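Local coordinates for uncharacterized protein (Desulfotomaculum acetoxidans, PDB 3U4Y) that is of unknown function but folds as a seven-bladed beta-propeller related to the lactonase family, at residues 58-64 against 80-86; 109-113 against 161-165; 9-13 against 24-28; 133-138 against 181-187. One frame throughout, in Å; residues are numbered along the deposited sequence.

From the N terminus, interaction 3 comes first and closes the short hairpin of strands 11-16 and 21-26, in the blade completed by the C-terminal strand 319-321. Interaction 1 follows, again within one blade, where strands 63-68 and 75-81 pair and the chain then leaves for the next blade. Interactions 2 and 4 close longer loops that cross, because 133-138 lies between 109-113 and 161-165, and 181-187 follows both. Each joins neighbouring blades: interaction 2 links the sheet spanning 89-125 to the one spanning 130-172, interaction 4 the latter to the sheet spanning 178-218. Interactions 1 and 2 touch through Gln83 and Gln111, and interactions 2 and 4 through Met110 and Ile133.

Interaction 1: 58-64 against 80-86; sequences SDFCQTL and QEGQSSM
Gln62 and Gly82 clasp each other by two hydrogen bonds. The backbone Gly82 N donates almost straight to Gln62 O (2.8 Å, 176° at the hydrogen), while the amide of Gln62 returns the grip through NE2 to Gly82 O at 2.8 Å. This second bond is more bent, with Gly82 O lying 32° out of the amide plane. CG of Gln62 stands between its backbone N and carbonyl carbon (chi1 61°), and the extended chain beyond carries NE2 across to the loop. Replacing Gln62 by an alanine would probably leave Gly82 O without this mate and the loop at 82-84 less firmly tied. Further along, Leu64 and Gln80 exchange two backbone bonds, with Leu64 N 2.9 Å from Gln80 O. These belong to the antiparallel hairpin of strands 63-68 and 75-81 at the outer side of a four-stranded propeller blade. Met86 N adds only a weak bond to Ser58 O. Among apolar contacts, the selenium of selenomethionine Met86 rests 3.9 Å from Leu64 CB, and Phe120 of the next blade touches both side chains. Ser85 lies beside Asp59, while Ser85 OG bonds to Gly103 N and Asn105 O.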
# COMPACT_ATOMS: atom_id res chain seq x y z
N SER A 58 -1.25 -1.20 -13.50
CA SER A 58 -2.46 -1.69 -14.13
C SER A 58 -2.40 -3.20 -14.24
O SER A 58 -1.32 -3.80 -14.37
CB SER A 58 -2.72 -1.02 -15.48
OG SER A 58 -1.73 -1.35 -16.45
N ASP A 59 -3.58 -3.80 -14.17
CA ASP A 59 -3.73 -5.24 -14.07
C ASP A 59 -3.70 -5.89 -15.44
O ASP A 59 -2.66 -6.40 -15.86
CB ASP A 59 -5.06 -5.55 -13.38
CG ASP A 59 -5.18 -6.99 -12.97
OD1 ASP A 59 -4.16 -7.69 -13.00
OD2 ASP A 59 -6.30 -7.42 -12.59
N PHE A 60 -4.85 -5.86 -16.12
CA PHE A 60 -5.06 -6.58 -17.38
C PHE A 60 -4.36 -5.85 -18.53
O PHE A 60 -3.96 -6.47 -19.53
CB PHE A 60 -6.58 -6.80 -17.61
CG PHE A 60 -6.96 -7.22 -19.00
CD1 PHE A 60 -6.30 -8.25 -19.66
CD2 PHE A 60 -8.02 -6.59 -19.66
CE1 PHE A 60 -6.67 -8.63 -20.95
CE2 PHE A 60 -8.39 -6.97 -20.94
CZ PHE A 60 -7.72 -7.99 -21.59
N CYS A 61 -4.18 -4.55 -18.37
CA CYS A 61 -3.36 -3.77 -19.30
C CYS A 61 -1.85 -3.93 -19.05
O CYS A 61 -1.04 -3.43 -19.81
CB CYS A 61 -3.77 -2.29 -19.26
SG CYS A 61 -5.37 -1.86 -20.05
N GLN A 62 -1.49 -4.65 -17.99
CA GLN A 62 -0.08 -4.81 -17.56
C GLN A 62 0.88 -3.66 -17.86
O GLN A 62 2.02 -3.87 -18.29
CB GLN A 62 0.50 -6.14 -18.06
CG GLN A 62 0.55 -6.32 -19.54
CD GLN A 62 0.72 -7.78 -19.91
OE1 GLN A 62 -0.18 -8.59 -19.71
NE2 GLN A 62 1.89 -8.14 -20.43
N THR A 63 0.45 -2.44 -17.57
CA THR A 63 1.27 -1.28 -17.84
C THR A 63 1.53 -0.40 -16.61
O THR A 63 0.60 -0.02 -15.91
CB THR A 63 0.62 -0.42 -18.92
OG1 THR A 63 0.52 -1.19 -20.12
CG2 THR A 63 1.46 0.84 -19.16
N LEU A 64 2.79 -0.07 -16.38
CA LEU A 64 3.14 0.90 -15.35
C LEU A 64 3.34 2.30 -15.93
O LEU A 64 4.05 2.47 -16.91
CB LEU A 64 4.42 0.46 -14.64
CG LEU A 64 4.98 1.40 -13.56
CD1 LEU A 64 5.37 0.65 -12.30
CD2 LEU A 64 6.16 2.19 -14.09
N GLN A 80 5.54 2.11 -19.64
CA GLN A 80 6.13 0.82 -19.98
C GLN A 80 5.18 -0.36 -19.75
O GLN A 80 4.37 -0.35 -18.82
CB GLN A 80 7.43 0.62 -19.21
CG GLN A 80 8.55 1.53 -19.66
CD GLN A 80 9.11 1.14 -21.01
OE1 GLN A 80 9.05 -0.03 -21.40
NE2 GLN A 80 9.66 2.12 -21.74
N GLU A 81 5.27 -1.38 -20.61
CA GLU A 81 4.48 -2.60 -20.43
C GLU A 81 5.34 -3.62 -19.71
O GLU A 81 6.53 -3.75 -19.98
CB GLU A 81 3.98 -3.18 -21.76
CG GLU A 81 4.21 -4.71 -21.93
CD GLU A 81 3.58 -5.33 -23.18
OE1 GLU A 81 2.52 -4.84 -23.65
OE2 GLU A 81 4.13 -6.33 -23.69
N GLY A 82 4.73 -4.35 -18.79
CA GLY A 82 5.44 -5.40 -18.10
C GLY A 82 5.20 -6.77 -18.70
O GLY A 82 4.31 -6.98 -19.51
N GLN A 83 6.03 -7.72 -18.28
CA GLN A 83 5.87 -9.11 -18.64
C GLN A 83 4.47 -9.64 -18.31
O GLN A 83 3.86 -10.37 -19.11
CB GLN A 83 6.93 -9.92 -17.89
CG GLN A 83 7.94 -10.62 -18.78
CD GLN A 83 7.66 -12.12 -18.88
OE1 GLN A 83 6.56 -12.55 -19.23
NE2 GLN A 83 8.67 -12.93 -18.55
N SER A 84 3.95 -9.27 -17.15
CA SER A 84 2.62 -9.73 -16.72
C SER A 84 1.90 -8.65 -15.93
O SER A 84 2.39 -7.52 -15.81
CB SER A 84 2.73 -11.00 -15.89
OG SER A 84 3.47 -10.78 -14.70
N SER A 85 0.73 -8.99 -15.37
CA SER A 85 -0.11 -8.01 -14.67
C SER A 85 0.53 -7.42 -13.40
O SER A 85 1.54 -7.92 -12.90
CB SER A 85 -1.42 -8.65 -14.28
OG SER A 85 -1.27 -9.35 -13.06
N MSE A 86 -0.08 -6.36 -12.88
CA MSE A 86 0.46 -5.62 -11.74
C MSE A 86 -0.62 -5.14 -10.78
O MSE A 86 -1.72 -4.81 -11.22
CB MSE A 86 1.19 -4.38 -12.25
CG MSE A 86 2.50 -4.65 -12.92
SE MSE A 86 3.00 -3.12 -14.00
CE MSE A 86 4.12 -4.07 -15.28

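Interaction 2: 109-113 against 161-165; sequences NMQSY and DGVLF
Ser112 meets Gly162 at a flat peptide carbonyl, and peptide groups rather than rings are the planar elements of this contact. The hydroxyl OG of Ser112 donates to Gly162 O over 2.7 Å, arriving 34° out of the carbonyl plane. The serine torsion explains the aim: with OG between the backbone N and the carbonyl carbon (chi1 74°), the hydroxyl points across to the turn. Gly162 sits at a positive phi of 103°, where a side chain would be jammed against the preceding carbonyl oxygen. Further along strand 109-114, the backbone from Met110 to Ser112 receives the methyl CD1 of Leu164, which lies 3.5 Å from Met110 O and 3.6 Å from Ser112 N.

The apolar part is carried by Leu164 and selenomethionine Met110, whose side chains cross obliquely. CD1 of Leu164 touches Met110 CG at 3.6 Å, while its other branch, CD2, lies 3.8 Å from the selenium of Met110. Both branches of the leucine thus approach the Met110 chain from one side, one meeting CG and the other the selenium.

The chain has no helices, and the neighbours are strands of two successive propeller blades. Met110 and Leu164 both reach Ile143 of strand 142-147, and Ile158 of strand 152-158 also touches Leu164. Strand 109-114 lies between 97-100 and 119-125 in its sheet, whereas 164-172 is the outermost strand of the following blade.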
# COMPACT_ATOMS: atom_id res chain seq x y z
N ASN A 109 3.98 -12.72 -11.48
CA ASN A 109 5.36 -12.30 -11.31
C ASN A 109 5.53 -11.10 -10.41
O ASN A 109 4.63 -10.27 -10.27
CB ASN A 109 5.97 -11.93 -12.66
CG ASN A 109 6.05 -13.08 -13.58
OD1 ASN A 109 6.88 -13.96 -13.43
ND2 ASN A 109 5.19 -13.08 -14.58
N MSE A 110 6.72 -11.02 -9.83
CA MSE A 110 7.15 -9.81 -9.17
C MSE A 110 8.10 -9.08 -10.11
O MSE A 110 8.96 -9.70 -10.72
CB MSE A 110 7.85 -10.14 -7.86
CG MSE A 110 8.64 -8.99 -7.28
SE MSE A 110 9.42 -9.42 -5.55
CE MSE A 110 7.73 -9.68 -4.63
N GLN A 111 7.95 -7.77 -10.23
CA GLN A 111 8.69 -7.01 -11.22
C GLN A 111 9.22 -5.73 -10.61
O GLN A 111 8.47 -5.02 -9.92
CB GLN A 111 7.77 -6.63 -12.38
CG GLN A 111 7.01 -7.79 -13.01
CD GLN A 111 6.39 -7.40 -14.33
OE1 GLN A 111 7.05 -7.41 -15.36
NE2 GLN A 111 5.12 -7.01 -14.30
N SER A 112 10.50 -5.44 -10.86
CA SER A 112 11.13 -4.18 -10.44
C SER A 112 11.37 -3.25 -11.62
O SER A 112 11.59 -3.69 -12.73
CB SER A 112 12.46 -4.42 -9.74
OG SER A 112 13.44 -4.77 -10.69
N TYR A 113 11.38 -1.95 -11.34
CA TYR A 113 11.38 -0.92 -12.36
C TYR A 113 12.31 0.23 -11.97
O TYR A 113 12.15 0.80 -10.89
CB TYR A 113 9.94 -0.44 -12.50
CG TYR A 113 9.75 0.87 -13.23
CD1 TYR A 113 9.58 0.91 -14.61
CD2 TYR A 113 9.72 2.06 -12.53
CE1 TYR A 113 9.40 2.10 -15.28
CE2 TYR A 113 9.53 3.27 -13.19
CZ TYR A 113 9.37 3.28 -14.56
OH TYR A 113 9.18 4.49 -15.20
N ASP A 161 21.02 -3.14 -7.58
CA ASP A 161 20.74 -3.07 -9.01
C ASP A 161 19.26 -3.20 -9.36
O ASP A 161 18.87 -2.85 -10.47
CB ASP A 161 21.48 -4.19 -9.75
CG ASP A 161 22.98 -4.00 -9.73
OD1 ASP A 161 23.45 -2.88 -9.40
OD2 ASP A 161 23.69 -4.98 -10.06
N GLY A 162 18.44 -3.72 -8.46
CA GLY A 162 17.04 -3.92 -8.77
C GLY A 162 16.69 -5.37 -9.09
O GLY A 162 15.52 -5.73 -9.23
N VAL A 163 17.71 -6.20 -9.19
CA VAL A 163 17.53 -7.63 -9.37
C VAL A 163 16.75 -8.22 -8.18
O VAL A 163 17.07 -7.97 -7.02
CB VAL A 163 18.88 -8.33 -9.50
CG1 VAL A 163 18.73 -9.66 -10.18
CG2 VAL A 163 19.83 -7.46 -10.27
N LEU A 164 15.73 -9.01 -8.49
CA LEU A 164 14.91 -9.65 -7.47
C LEU A 164 15.38 -11.08 -7.21
O LEU A 164 15.94 -11.72 -8.09
CB LEU A 164 13.46 -9.65 -7.90
CG LEU A 164 12.87 -8.26 -8.15
CD1 LEU A 164 11.65 -8.32 -9.05
CD2 LEU A 164 12.51 -7.62 -6.84
N PHE A 165 15.15 -11.55 -5.98
CA PHE A 165 15.53 -12.90 -5.57
C PHE A 165 14.43 -13.53 -4.72
O PHE A 165 13.70 -12.85 -4.00
CB PHE A 165 16.82 -12.89 -4.76
CG PHE A 165 18.01 -12.34 -5.51
CD1 PHE A 165 18.92 -13.20 -6.11
CD2 PHE A 165 18.22 -10.97 -5.61
CE1 PHE A 165 20.02 -12.71 -6.80
CE2 PHE A 165 19.31 -10.47 -6.30
CZ PHE A 165 20.21 -11.34 -6.90

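Interaction 3: 9-13 against 24-28; sequences SNFGI and FFSTD
Phe25 and Gly12 are brought together by the first torsion of the phenylalanine: CG lies between the backbone N and the carbonyl carbon (chi1 59°), which folds the ring back over the glycine. Gly12 N sits over the ring centre, 4.0 Å above the plane of Phe25. Phe24 takes the other turn, CG anti to its carbonyl carbon (chi1 -71°), and lies alongside Ile13, whose CG1 covers one face toward the rim. CD1 of Phe11 comes to the edge of the same ring, 4.1 Å from Phe24 CD1. Phe24, Ile13 and Phe11 share the sheet face opposite to the Phe25 side chain. Gly12 and Phe25 form a hydrogen-bonded antiparallel pair, with Gly12 N 2.9 Å from Phe25 O. This hairpin of strands 11-16 and 21-26 forms the middle of a propeller blade whose innermost strand, 319-321, comes from the C-terminal end and so closes the circle of blades. Replacing Phe25 by an alanine would probably uncover the Gly12 backbone and leave a gap where the ring lay. Beyond this pair, Thr27 N makes a weak bond to Asn10 O. The amide of Asn10 crosses the Asp28 carboxylate, their planes 29° apart, and Asn10 OD1 is hydrogen-bonded to Lys282 NZ.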
# COMPACT_ATOMS: atom_id res chain seq x y z
N SER A 9 3.18 20.60 -1.00
CA SER A 9 3.33 19.25 -0.52
C SER A 9 2.10 18.84 0.27
O SER A 9 2.14 17.89 1.06
CB SER A 9 4.59 19.12 0.31
OG SER A 9 5.73 19.22 -0.53
N ASN A 10 1.01 19.55 0.04
CA ASN A 10 -0.25 19.20 0.66
C ASN A 10 -1.22 18.64 -0.36
O ASN A 10 -2.18 19.29 -0.78
CB ASN A 10 -0.81 20.40 1.41
CG ASN A 10 0.00 20.71 2.63
OD1 ASN A 10 1.11 21.24 2.53
ND2 ASN A 10 -0.52 20.36 3.81
N PHE A 11 -0.96 17.40 -0.75
CA PHE A 11 -1.68 16.78 -1.84
C PHE A 11 -1.52 15.27 -1.82
O PHE A 11 -0.63 14.73 -1.17
CB PHE A 11 -1.14 17.32 -3.18
CG PHE A 11 0.10 16.62 -3.66
CD1 PHE A 11 0.02 15.43 -4.36
CD2 PHE A 11 1.35 17.16 -3.43
CE1 PHE A 11 1.18 14.79 -4.81
CE2 PHE A 11 2.50 16.52 -3.88
CZ PHE A 11 2.42 15.35 -4.56
N GLY A 12 -2.38 14.60 -2.57
CA GLY A 12 -2.34 13.16 -2.67
C GLY A 12 -2.90 12.68 -3.99
O GLY A 12 -3.43 13.46 -4.77
N ILE A 13 -2.80 11.38 -4.23
CA ILE A 13 -3.23 10.81 -5.50
C ILE A 13 -4.12 9.60 -5.25
O ILE A 13 -3.87 8.84 -4.34
CB ILE A 13 -2.00 10.44 -6.38
CG1 ILE A 13 -2.45 9.78 -7.68
CG2 ILE A 13 -1.01 9.53 -5.65
CD1 ILE A 13 -1.31 9.14 -8.40
N PHE A 24 -5.41 13.91 -8.47
CA PHE A 24 -4.63 14.49 -7.42
C PHE A 24 -5.61 15.36 -6.68
O PHE A 24 -6.46 15.99 -7.30
CB PHE A 24 -3.52 15.32 -8.00
CG PHE A 24 -2.44 14.52 -8.65
CD1 PHE A 24 -1.38 14.03 -7.91
CD2 PHE A 24 -2.46 14.27 -10.00
CE1 PHE A 24 -0.37 13.30 -8.51
CE2 PHE A 24 -1.46 13.54 -10.60
CZ PHE A 24 -0.41 13.06 -9.86
N PHE A 25 -5.52 15.38 -5.37
CA PHE A 25 -6.44 16.14 -4.54
C PHE A 25 -5.61 16.87 -3.48
O PHE A 25 -4.50 16.45 -3.15
CB PHE A 25 -7.46 15.19 -3.90
CG PHE A 25 -6.84 14.14 -3.04
CD1 PHE A 25 -6.88 14.25 -1.66
CD2 PHE A 25 -6.18 13.07 -3.60
CE1 PHE A 25 -6.28 13.28 -0.85
CE2 PHE A 25 -5.58 12.09 -2.80
CZ PHE A 25 -5.63 12.21 -1.42
N SER A 26 -6.14 17.97 -2.96
CA SER A 26 -5.44 18.64 -1.88
C SER A 26 -5.90 18.09 -0.53
O SER A 26 -7.10 17.94 -0.28
CB SER A 26 -5.64 20.14 -1.93
OG SER A 26 -6.45 20.57 -0.84
N THR A 27 -4.91 17.78 0.30
CA THR A 27 -5.05 17.51 1.72
C THR A 27 -5.77 18.61 2.53
O THR A 27 -6.38 18.34 3.57
CB THR A 27 -3.65 17.38 2.27
OG1 THR A 27 -3.02 16.26 1.64
CG2 THR A 27 -3.63 17.24 3.79
N ASP A 28 -5.68 19.86 2.05
CA ASP A 28 -6.15 21.04 2.78
C ASP A 28 -7.60 21.40 2.50
O ASP A 28 -8.45 21.34 3.39
CB ASP A 28 -5.33 22.28 2.39
CG ASP A 28 -3.86 22.15 2.73
OD1 ASP A 28 -3.54 21.85 3.91
OD2 ASP A 28 -3.03 22.34 1.81

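Interaction 4: 133-138 against 181-187; sequences IAISPN and ITFTPDG
The ring of Phe183 is the piece around which this contact turns, with Ser136 on one face. CB of Ser136 stands 3.9 Å from the centroid of the Phe183 ring and 19° off its normal, a CH-pi contact. The ring edge faces the backbone of strand 130-135: Ala134 O lies near the ring plane, 3.7 Å from CE2 of Phe183. CG of Phe183 is anti to the carbonyl carbon (chi1 -85°), which carries the ring across to that strand. Ala134 CB packs on CD2 of Phe183 at 3.9 Å and also meets Ile181, whose CB is 4.0 Å from Ala134 CB. CD of Pro137 comes to Phe183 CB, 3.9 Å away, with the two side chains set at a slant, and Pro137 CB rests against Pro185 O.

The polar contact across the segments lies in the loops that follow the strands. ND2 of Asn138 makes a weak, bent bond to Asp186 O, 2.7 Å long, over the type I turn from Thr184 to Gly187. Gly187 has a positive phi, and a CB there would collide with the Asn138 amide. The hydroxyl of Ser136 is bonded to Asn140 of its own blade.

The two short strands run nearly parallel, 12° apart, without pairing in one sheet. They are the inner strands of adjacent blades, each followed by a Ser/Thr-Pro-Asn/Asp sequence, which in 184-187 forms a type I turn, an arrangement characteristic of a beta-propeller.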
# COMPACT_ATOMS: atom_id res chain seq x y z
N ILE A 133 2.41 -6.30 -1.25
CA ILE A 133 3.86 -6.17 -1.21
C ILE A 133 4.27 -5.10 -0.21
O ILE A 133 3.52 -4.15 0.07
CB ILE A 133 4.50 -5.91 -2.61
CG1 ILE A 133 6.01 -6.10 -2.57
CG2 ILE A 133 4.21 -4.53 -3.11
CD1 ILE A 133 6.66 -5.90 -3.91
N ALA A 134 5.45 -5.29 0.35
CA ALA A 134 6.01 -4.34 1.28
C ALA A 134 7.53 -4.43 1.21
O ALA A 134 8.12 -5.52 1.24
CB ALA A 134 5.52 -4.62 2.69
N ILE A 135 8.17 -3.27 1.11
CA ILE A 135 9.63 -3.19 1.12
C ILE A 135 10.11 -2.54 2.42
O ILE A 135 9.62 -1.47 2.80
CB ILE A 135 10.15 -2.43 -0.11
CG1 ILE A 135 9.57 -3.05 -1.38
CG2 ILE A 135 11.67 -2.42 -0.15
CD1 ILE A 135 9.85 -2.28 -2.65
N SER A 136 11.07 -3.17 3.10
CA SER A 136 11.58 -2.57 4.32
C SER A 136 12.32 -1.24 4.10
O SER A 136 13.17 -1.11 3.20
CB SER A 136 12.48 -3.54 5.08
OG SER A 136 13.62 -3.86 4.31
N PRO A 137 11.98 -0.24 4.93
CA PRO A 137 12.63 1.07 4.89
C PRO A 137 14.08 1.05 5.39
O PRO A 137 14.79 2.00 5.17
CB PRO A 137 11.73 1.93 5.79
CG PRO A 137 10.40 1.14 5.93
CD PRO A 137 10.87 -0.28 5.90
N ASN A 138 14.54 -0.02 6.04
CA ASN A 138 15.95 -0.13 6.45
C ASN A 138 16.90 0.34 5.38
O ASN A 138 17.78 1.15 5.64
CB ASN A 138 16.37 -1.57 6.76
CG ASN A 138 15.61 -2.18 7.92
OD1 ASN A 138 15.70 -3.38 8.16
ND2 ASN A 138 14.87 -1.35 8.64
N ILE A 181 0.39 -6.24 3.97
CA ILE A 181 1.51 -6.15 4.90
C ILE A 181 1.94 -4.71 4.97
O ILE A 181 1.82 -3.98 4.00
CB ILE A 181 2.76 -6.90 4.43
CG1 ILE A 181 2.44 -8.26 3.87
CG2 ILE A 181 3.71 -7.10 5.54
CD1 ILE A 181 3.60 -8.79 3.11
N THR A 182 2.49 -4.31 6.11
CA THR A 182 2.98 -2.95 6.34
C THR A 182 4.11 -3.02 7.36
O THR A 182 3.98 -3.69 8.38
CB THR A 182 1.86 -2.04 6.89
OG1 THR A 182 0.89 -1.76 5.87
CG2 THR A 182 2.44 -0.75 7.34
N PHE A 183 5.22 -2.35 7.07
CA PHE A 183 6.35 -2.33 8.01
C PHE A 183 6.18 -1.21 9.01
O PHE A 183 5.35 -0.32 8.85
CB PHE A 183 7.66 -2.09 7.27
CG PHE A 183 8.29 -3.32 6.71
CD1 PHE A 183 9.09 -4.13 7.50
CD2 PHE A 183 8.12 -3.67 5.39
CE1 PHE A 183 9.70 -5.27 6.98
CE2 PHE A 183 8.71 -4.80 4.87
CZ PHE A 183 9.51 -5.60 5.67
N THR A 184 6.98 -1.25 10.06
CA THR A 184 7.12 -0.09 10.92
C THR A 184 8.16 0.80 10.26
O THR A 184 9.05 0.31 9.57
CB THR A 184 7.58 -0.48 12.32
OG1 THR A 184 8.70 -1.38 12.22
CG2 THR A 184 6.45 -1.16 13.06
N PRO A 185 8.06 2.12 10.48
CA PRO A 185 8.95 3.07 9.82
C PRO A 185 10.43 2.71 9.95
O PRO A 185 11.23 3.19 9.14
CB PRO A 185 8.65 4.35 10.54
CG PRO A 185 7.27 4.22 10.99
CD PRO A 185 7.12 2.80 11.37
N ASP A 186 10.77 1.88 10.93
CA ASP A 186 12.17 1.49 11.20
C ASP A 186 12.54 0.11 10.67
O ASP A 186 13.70 -0.29 10.77
CB ASP A 186 12.49 1.58 12.69
CG ASP A 186 11.41 0.98 13.59
OD1 ASP A 186 10.47 1.71 13.98
OD2 ASP A 186 11.51 -0.23 13.92
N GLY A 187 11.55 -0.60 10.12
CA GLY A 187 11.77 -1.89 9.48
C GLY A 187 12.02 -3.07 10.39
O GLY A 187 12.52 -4.12 9.96